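Local coordinates for CRISPR-associated endoribonuclease Cas6 1 (Methanocaldococcus jannaschii DSM 2661, PDB 5YI6), which probably cleaves CRISPR precursor transcripts as an endoribonuclease, producing the crRNAs that guide adaptive immunity against mobile genetic elements, at residues Pro133-Lys137 / Phe226-Asn230; Tyr149-Pro153 / Cys202-Met207. One frame throughout, in Å; residues are numbered along the deposited sequence.

Contact 1 (Pro133-Lys137 / Phe226-Asn230); sequences PIYLK and FGEKN. With PO4 (phosphate ion), chain K.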
ATOM      1  N   PRO A 133      -0.719   6.620  -0.079  1.00 17.81           N
ATOM      2  CA  PRO A 133      -1.534   7.460   0.817  1.00 17.93           C
ATOM      3  C   PRO A 133      -2.677   6.662   1.450  1.00 18.23           C
ATOM      4  O   PRO A 133      -3.115   5.630   0.935  1.00 12.99           O
ATOM      5  CB  PRO A 133      -2.062   8.573  -0.102  1.00 21.63           C
ATOM      6  CG  PRO A 133      -2.094   7.970  -1.488  1.00 19.18           C
ATOM      7  CD  PRO A 133      -0.836   7.029  -1.500  1.00 17.33           C
ATOM      8  N   ILE A 134      -3.184   7.199   2.579  1.00 17.96           N
ATOM      9  CA  ILE A 134      -4.202   6.538   3.404  1.00 15.03           C
ATOM     10  C   ILE A 134      -5.575   6.966   2.934  1.00 13.97           C
ATOM     11  O   ILE A 134      -5.843   8.162   2.752  1.00 20.53           O
ATOM     12  CB  ILE A 134      -3.987   6.851   4.895  1.00 19.46           C
ATOM     13  CG1 ILE A 134      -2.745   6.095   5.382  1.00 18.88           C
ATOM     14  CG2 ILE A 134      -5.257   6.506   5.776  1.00 17.02           C
ATOM     15  CD1 ILE A 134      -2.177   6.626   6.696  1.00 21.79           C
ATOM     16  N   TYR A 135      -6.433   5.980   2.727  1.00 14.63           N
ATOM     17  CA  TYR A 135      -7.812   6.179   2.332  1.00 15.65           C
ATOM     18  C   TYR A 135      -8.695   5.826   3.514  1.00 17.17           C
ATOM     19  O   TYR A 135      -8.519   4.773   4.133  1.00 16.66           O
ATOM     20  CB  TYR A 135      -8.134   5.298   1.127  1.00 16.42           C
ATOM     21  CG  TYR A 135      -9.567   5.348   0.661  1.00 18.64           C
ATOM     22  CD1 TYR A 135     -10.124   6.521   0.186  1.00 23.25           C
ATOM     23  CD2 TYR A 135     -10.347   4.202   0.639  1.00 25.63           C
ATOM     24  CE1 TYR A 135     -11.474   6.559  -0.283  1.00 22.91           C
ATOM     25  CE2 TYR A 135     -11.672   4.236   0.184  1.00 30.24           C
ATOM     26  CZ  TYR A 135     -12.214   5.415  -0.286  1.00 24.36           C
ATOM     27  OH  TYR A 135     -13.506   5.456  -0.748  1.00 25.33           O
ATOM     28  N   LEU A 136      -9.655   6.702   3.824  1.00 16.85           N
ATOM     29  CA  LEU A 136     -10.522   6.440   4.965  1.00 16.28           C
ATOM     30  C   LEU A 136     -11.852   7.123   4.672  1.00 15.52           C
ATOM     31  O   LEU A 136     -11.854   8.315   4.395  1.00 19.23           O
ATOM     32  CB  LEU A 136      -9.891   6.986   6.238  1.00 18.20           C
ATOM     33  CG  LEU A 136     -10.502   6.490   7.538  1.00 21.63           C
ATOM     34  CD1 LEU A 136     -10.262   4.982   7.765  1.00 23.65           C
ATOM     35  CD2 LEU A 136      -9.961   7.355   8.685  1.00 21.22           C
ATOM     36  N   LYS A 137     -12.942   6.376   4.663  1.00 19.28           N
ATOM     37  CA  LYS A 137     -14.191   6.977   4.199  1.00 21.16           C
ATOM     38  C   LYS A 137     -15.309   6.702   5.194  1.00 18.98           C
ATOM     39  O   LYS A 137     -15.230   5.796   6.027  1.00 20.50           O
ATOM     40  CB  LYS A 137     -14.555   6.453   2.799  1.00 19.62           C
ATOM     41  CG  LYS A 137     -14.828   4.955   2.841  1.00 29.20           C
ATOM     42  CD  LYS A 137     -15.376   4.399   1.564  1.00 38.33           C
ATOM     43  CE  LYS A 137     -15.725   2.942   1.774  1.00 45.73           C
ATOM     44  NZ  LYS A 137     -16.485   2.791   3.044  1.00 50.14           N
ATOM     45  N   PHE A 226      -2.475   1.042   6.851  1.00 14.60           N
ATOM     46  CA  PHE A 226      -3.424   1.844   7.603  1.00 16.00           C
ATOM     47  C   PHE A 226      -4.603   2.203   6.702  1.00 19.71           C
ATOM     48  O   PHE A 226      -4.483   2.259   5.476  1.00 15.29           O
ATOM     49  CB  PHE A 226      -2.742   3.122   8.160  1.00 16.33           C
ATOM     50  CG  PHE A 226      -1.815   2.846   9.318  1.00 17.95           C
ATOM     51  CD1 PHE A 226      -2.288   2.969  10.633  1.00 18.33           C
ATOM     52  CD2 PHE A 226      -0.511   2.409   9.107  1.00 11.67           C
ATOM     53  CE1 PHE A 226      -1.472   2.705  11.711  1.00 18.09           C
ATOM     54  CE2 PHE A 226       0.334   2.123  10.170  1.00 14.86           C
ATOM     55  CZ  PHE A 226      -0.136   2.257  11.489  1.00 19.26           C
ATOM     56  N   GLY A 227      -5.778   2.417   7.320  1.00 16.65           N
ATOM     57  CA  GLY A 227      -6.901   2.833   6.473  1.00 13.96           C
ATOM     58  C   GLY A 227      -7.451   1.694   5.625  1.00 14.37           C
ATOM     59  O   GLY A 227      -7.143   0.533   5.825  1.00 16.89           O
ATOM     60  N   GLU A 228      -8.231   2.071   4.610  1.00 14.28           N
ATOM     61  CA  GLU A 228      -8.995   1.133   3.800  1.00 17.27           C
ATOM     62  C   GLU A 228      -8.358   0.912   2.427  1.00 13.97           C
ATOM     63  O   GLU A 228      -7.403   1.585   2.053  1.00 17.82           O
ATOM     64  CB  GLU A 228     -10.437   1.631   3.629  1.00 20.22           C
ATOM     65  CG  GLU A 228     -11.143   1.771   4.945  1.00 22.03           C
ATOM     66  CD  GLU A 228     -12.495   2.445   4.771  1.00 29.83           C
ATOM     67  OE1 GLU A 228     -13.374   1.839   4.125  1.00 39.35           O
ATOM     68  OE2 GLU A 228     -12.670   3.561   5.254  1.00 28.29           O
ATOM     69  N   LYS A 229      -8.913  -0.054   1.691  1.00 16.85           N
ATOM     70  CA  LYS A 229      -8.450  -0.416   0.336  1.00 20.45           C
ATOM     71  C   LYS A 229      -6.963  -0.771   0.325  1.00 19.98           C
ATOM     72  O   LYS A 229      -6.237  -0.472  -0.643  1.00 15.62           O
ATOM     73  CB  LYS A 229      -8.719   0.700  -0.677  1.00 19.52           C
ATOM     74  CG  LYS A 229     -10.251   1.017  -0.850  1.00 25.31           C
ATOM     75  CD  LYS A 229     -11.053  -0.278  -1.051  1.00 37.82           C
ATOM     76  CE  LYS A 229     -12.517  -0.008  -1.437  1.00 49.10           C
ATOM     77  NZ  LYS A 229     -13.364  -1.212  -1.196  1.00 48.45           N
ATOM     78  N   ASN A 230      -6.493  -1.405   1.399  1.00 14.78           N
ATOM     79  CA  ASN A 230      -5.070  -1.782   1.426  1.00 14.77           C
ATOM     80  C   ASN A 230      -4.683  -2.609   0.202  1.00 17.21           C
ATOM     81  O   ASN A 230      -3.606  -2.405  -0.391  1.00 17.30           O
ATOM     82  CB  ASN A 230      -4.760  -2.579   2.694  1.00 13.54           C
ATOM     83  CG  ASN A 230      -4.963  -1.761   3.966  1.00 19.08           C
ATOM     84  OD1 ASN A 230      -5.503  -2.273   4.948  1.00 20.34           O
ATOM     85  ND2 ASN A 230      -4.579  -0.453   3.934  1.00 16.48           N
TER
HETATM   86  P   PO4 K 307     -12.650  -1.507   2.772  1.00 73.37           P
HETATM   87  O1  PO4 K 307     -12.912  -1.514   4.270  1.00 78.84           O
HETATM   88  O2  PO4 K 307     -13.131  -0.191   2.179  1.00 66.19           O
HETATM   89  O3  PO4 K 307     -13.409  -2.648   2.124  1.00 83.79           O
HETATM   90  O4  PO4 K 307     -11.166  -1.730   2.516  1.00 48.21           O
HETATM   91  O   HOH W   1      -5.545   3.232   3.130  1.00 13.53           O
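Residues Phe-226 to Asn-230 belong to the glycine-rich loop characteristic of Cas6 proteins, here running from helix 215-224 to strand 237-240 and packed against the link Pro-133 to Lys-137. Glu-228 is the main point of attachment. Its N donates an almost straight hydrogen bond to Tyr-135 O at 2.8 Å, and its side chain reaches back so that OE2 accepts from Lys-137 N at 2.9 Å. Glu-228 OE1 and Lys-137 NZ, 3.4 Å apart, form a salt bridge whose hydrogen bond is weak. Gly-227 has positive phi and fits tightly: its CA lies 3.4 Å from Tyr-135 O, and a CB on Gly-227 would clash with that oxygen and with Ile-134 CG2. Before Gly-227, Ile-134 CD1 meets Phe-226 CB at 3.8 Å; past Glu-228, Tyr-135 CD2 touches Lys-229 CG at 3.5 Å. A water takes a bond from Tyr-135 N at 2.9 Å, with Phe-226 O (2.8 Å) and Glu-228 O (2.7 Å) within hydrogen-bonding reach. Asn-230 ND2 braces the turn by bonding to Phe-226 O at 3.1 Å. Lys-229 N hydrogen-bonds O4 of a phosphate ion, probably from the crystallisation liquor, at 2.9 Å, and its side chain comes about 5 Å from that of Lys-53, a likely transition-state stabiliser. With Glu-228 fixed to the link, the next amide meets an anion, which would be consistent with RNA binding.

Contact 2 (Tyr149-Pro153 / Cys202-Met207); sequences YDLLP and CRCSEM
Build 149-152 and 202-207 extended, turning the chain at Pro-153 (phi -59°, psi -22°). The touching parts run the same way, their end-to-end directions 14° apart, with CA atoms 5.9 Å apart at Asp-150 and Arg-203 and 6.1 Å at Leu-152 and Ser-205. No direct main-chain hydrogen bond joins them. The one direct hydrogen bond uses a side chain: Asp-150, in the m rotamer and with CB toward the partner, accepts from Arg-203 N through OD2 at 2.8 Å. Two waters fill the gap, both bonded to Leu-151 O at 2.9 Å; one also meets Arg-203 O at 2.7 Å, the other Ser-205 OG at 2.7 Å. The contact joins the end of the 137-150 hairpin, just ahead of helix 158-174, to strand 201-213 of the C-terminal ferredoxin-like domain, the RAMP fold. Packing completes it. Leu-152 (m, t) lays CD1 3.9 Å from Arg-203 NE and CD2 3.2 Å from Ser-205 OG; Pro-153 sets CD 3.1 Å from the same OG and CG 3.9 Å from Met-207 SD, with Phe-158 touching both Pro-153 and Met-207.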
ATOM      1  N   TYR A 149     -17.936  10.156   1.926  1.00 18.95           N
ATOM      2  CA  TYR A 149     -17.102  11.263   2.370  1.00 18.36           C
ATOM      3  C   TYR A 149     -15.710  10.708   2.665  1.00 21.35           C
ATOM      4  O   TYR A 149     -15.585   9.710   3.383  1.00 20.73           O
ATOM      5  CB  TYR A 149     -17.669  11.918   3.652  1.00 19.93           C
ATOM      6  CG  TYR A 149     -16.910  13.149   4.056  1.00 24.76           C
ATOM      7  CD1 TYR A 149     -17.238  14.387   3.529  1.00 25.22           C
ATOM      8  CD2 TYR A 149     -15.835  13.078   4.925  1.00 26.98           C
ATOM      9  CE1 TYR A 149     -16.541  15.517   3.867  1.00 28.76           C
ATOM     10  CE2 TYR A 149     -15.125  14.200   5.260  1.00 27.29           C
ATOM     11  CZ  TYR A 149     -15.476  15.422   4.734  1.00 25.30           C
ATOM     12  OH  TYR A 149     -14.747  16.549   5.060  1.00 27.27           O
ATOM     13  N   ASP A 150     -14.684  11.367   2.152  1.00 21.69           N
ATOM     14  CA  ASP A 150     -13.295  10.938   2.373  1.00 20.11           C
ATOM     15  C   ASP A 150     -12.722  11.685   3.575  1.00 19.03           C
ATOM     16  O   ASP A 150     -12.534  12.903   3.522  1.00 24.03           O
ATOM     17  CB  ASP A 150     -12.468  11.202   1.118  1.00 17.45           C
ATOM     18  CG  ASP A 150     -12.957  10.413  -0.071  1.00 18.46           C
ATOM     19  OD1 ASP A 150     -13.579   9.352   0.125  1.00 21.07           O
ATOM     20  OD2 ASP A 150     -12.726  10.869  -1.206  1.00 23.85           O
ATOM     21  N   LEU A 151     -12.441  10.959   4.658  1.00 16.83           N
ATOM     22  CA  LEU A 151     -11.858  11.570   5.841  1.00 17.18           C
ATOM     23  C   LEU A 151     -10.374  11.852   5.642  1.00 26.64           C
ATOM     24  O   LEU A 151      -9.623  11.006   5.129  1.00 20.95           O
ATOM     25  CB  LEU A 151     -12.025  10.647   7.044  1.00 18.88           C
ATOM     26  CG  LEU A 151     -13.490  10.411   7.434  1.00 21.33           C
ATOM     27  CD1 LEU A 151     -13.594   9.298   8.465  1.00 23.21           C
ATOM     28  CD2 LEU A 151     -14.088  11.735   7.942  1.00 18.32           C
ATOM     29  N   LEU A 152      -9.951  13.053   6.067  1.00 20.55           N
ATOM     30  CA  LEU A 152      -8.562  13.496   6.113  1.00 22.43           C
ATOM     31  C   LEU A 152      -8.220  13.895   7.546  1.00 21.51           C
ATOM     32  O   LEU A 152      -9.146  14.106   8.346  1.00 23.33           O
ATOM     33  CB  LEU A 152      -8.382  14.680   5.159  1.00 22.62           C
ATOM     34  CG  LEU A 152      -8.802  14.339   3.721  1.00 28.95           C
ATOM     35  CD1 LEU A 152      -8.824  15.607   2.866  1.00 31.20           C
ATOM     36  CD2 LEU A 152      -7.857  13.278   3.128  1.00 26.21           C
ATOM     37  N   PRO A 153      -6.934  14.063   7.907  1.00 21.19           N
ATOM     38  CA  PRO A 153      -6.600  14.343   9.315  1.00 22.11           C
ATOM     39  C   PRO A 153      -7.236  15.591   9.900  1.00 27.81           C
ATOM     40  O   PRO A 153      -7.345  15.683  11.130  1.00 26.44           O
ATOM     41  CB  PRO A 153      -5.068  14.460   9.297  1.00 21.18           C
ATOM     42  CG  PRO A 153      -4.666  13.547   8.175  1.00 24.70           C
ATOM     43  CD  PRO A 153      -5.716  13.764   7.114  1.00 21.86           C
ATOM     44  N   CYS A 202     -10.998   9.781  -5.252  1.00 24.38           N
ATOM     45  CA  CYS A 202     -11.126  10.019  -3.830  1.00 22.57           C
ATOM     46  C   CYS A 202     -10.008  10.937  -3.369  1.00 25.50           C
ATOM     47  O   CYS A 202      -9.036  11.173  -4.085  1.00 30.94           O
ATOM     48  CB  CYS A 202     -11.120   8.693  -3.061  1.00 26.47           C
ATOM     49  SG  CYS A 202      -9.564   7.761  -3.244  1.00 32.04           S
ATOM     50  N   ARG A 203     -10.160  11.470  -2.163  1.00 22.36           N
ATOM     51  CA  ARG A 203      -9.108  12.239  -1.509  1.00 21.83           C
ATOM     52  C   ARG A 203      -8.478  11.349  -0.442  1.00 23.00           C
ATOM     53  O   ARG A 203      -9.192  10.814   0.412  1.00 22.39           O
ATOM     54  CB  ARG A 203      -9.673  13.519  -0.896  1.00 25.54           C
ATOM     55  CG  ARG A 203     -10.260  14.436  -1.937  1.00 38.52           C
ATOM     56  CD  ARG A 203     -10.991  15.640  -1.333  1.00 51.15           C
ATOM     57  NE  ARG A 203     -10.071  16.597  -0.720  1.00 63.14           N
ATOM     58  CZ  ARG A 203      -9.275  17.414  -1.415  1.00 67.22           C
ATOM     59  NH1 ARG A 203      -8.471  18.264  -0.786  1.00 61.17           N
ATOM     60  NH2 ARG A 203      -9.267  17.368  -2.744  1.00 72.70           N
ATOM     61  N   CYS A 204      -7.152  11.171  -0.514  1.00 18.11           N
ATOM     62  CA  CYS A 204      -6.376  10.324   0.378  1.00 16.78           C
ATOM     63  C   CYS A 204      -5.339  11.200   1.072  1.00 21.68           C
ATOM     64  O   CYS A 204      -5.109  12.346   0.674  1.00 20.88           O
ATOM     65  CB  CYS A 204      -5.685   9.190  -0.417  1.00 21.50           C
ATOM     66  SG  CYS A 204      -6.883   8.039  -1.080  1.00 25.96           S
ATOM     67  N   SER A 205      -4.711  10.683   2.117  1.00 18.51           N
ATOM     68  CA  SER A 205      -3.769  11.486   2.891  1.00 19.87           C
ATOM     69  C   SER A 205      -2.347  10.982   2.693  1.00 20.39           C
ATOM     70  O   SER A 205      -2.053   9.843   3.038  1.00 17.27           O
ATOM     71  CB  SER A 205      -4.091  11.471   4.388  1.00 24.37           C
ATOM     72  OG  SER A 205      -5.411  11.942   4.643  1.00 27.86           O
ATOM     73  N   GLU A 206      -1.474  11.829   2.146  1.00 18.52           N
ATOM     74  CA  GLU A 206      -0.032  11.625   2.287  1.00 19.40           C
ATOM     75  C   GLU A 206       0.369  12.203   3.636  1.00 23.31           C
ATOM     76  O   GLU A 206       0.089  13.376   3.912  1.00 24.02           O
ATOM     77  CB  GLU A 206       0.700  12.324   1.137  1.00 21.52           C
ATOM     78  CG  GLU A 206       2.199  12.310   1.215  1.00 34.49           C
ATOM     79  CD  GLU A 206       2.814  12.980  -0.017  1.00 53.06           C
ATOM     80  OE1 GLU A 206       3.290  14.132   0.101  1.00 52.01           O
ATOM     81  OE2 GLU A 206       2.755  12.374  -1.113  1.00 58.91           O
ATOM     82  N   MET A 207       0.965  11.403   4.512  1.00 16.14           N
ATOM     83  CA  MET A 207       1.163  11.976   5.841  1.00 21.26           C
ATOM     84  C   MET A 207       2.352  11.369   6.563  1.00 22.40           C
ATOM     85  O   MET A 207       2.840  10.276   6.241  1.00 21.25           O
ATOM     86  CB  MET A 207      -0.102  11.853   6.704  1.00 26.06           C
ATOM     87  CG  MET A 207      -0.598  10.466   6.873  1.00 26.75           C
ATOM     88  SD  MET A 207      -2.278  10.475   7.606  1.00 31.41           S
ATOM     89  CE  MET A 207      -1.903  10.915   9.248  1.00 22.92           C
TER
HETATM   90  O   HOH W   2      -9.392   9.427   2.738  1.00 20.90           O
HETATM   91  O   HOH W   3      -7.062   9.819   4.709  1.00 21.75           O

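Overall arrangement
After the N-terminal half, the chain leaves strand 127-130, passes through 133-137, makes the hairpin 137-150 and exits through 149-153. After helix 158-174 and strand 182-195 it returns along strand 201-213, where contact 2 closes the shorter loop. After helix 215-224 it reaches 226-230, and contact 1 closes the longer loop, so the loop that contact 2 closes lies within the one contact 1 closes. The centres are 8 Å apart, and 133-137 links them: Ile-134 O probably accepts a hydrogen bond from Ser-205 N at 2.8 Å, and Leu-136 O one from Leu-151 N at 2.7 Å. Hairpin, four-stranded sheet and glycine-rich loop thus meet within the C-terminal domain.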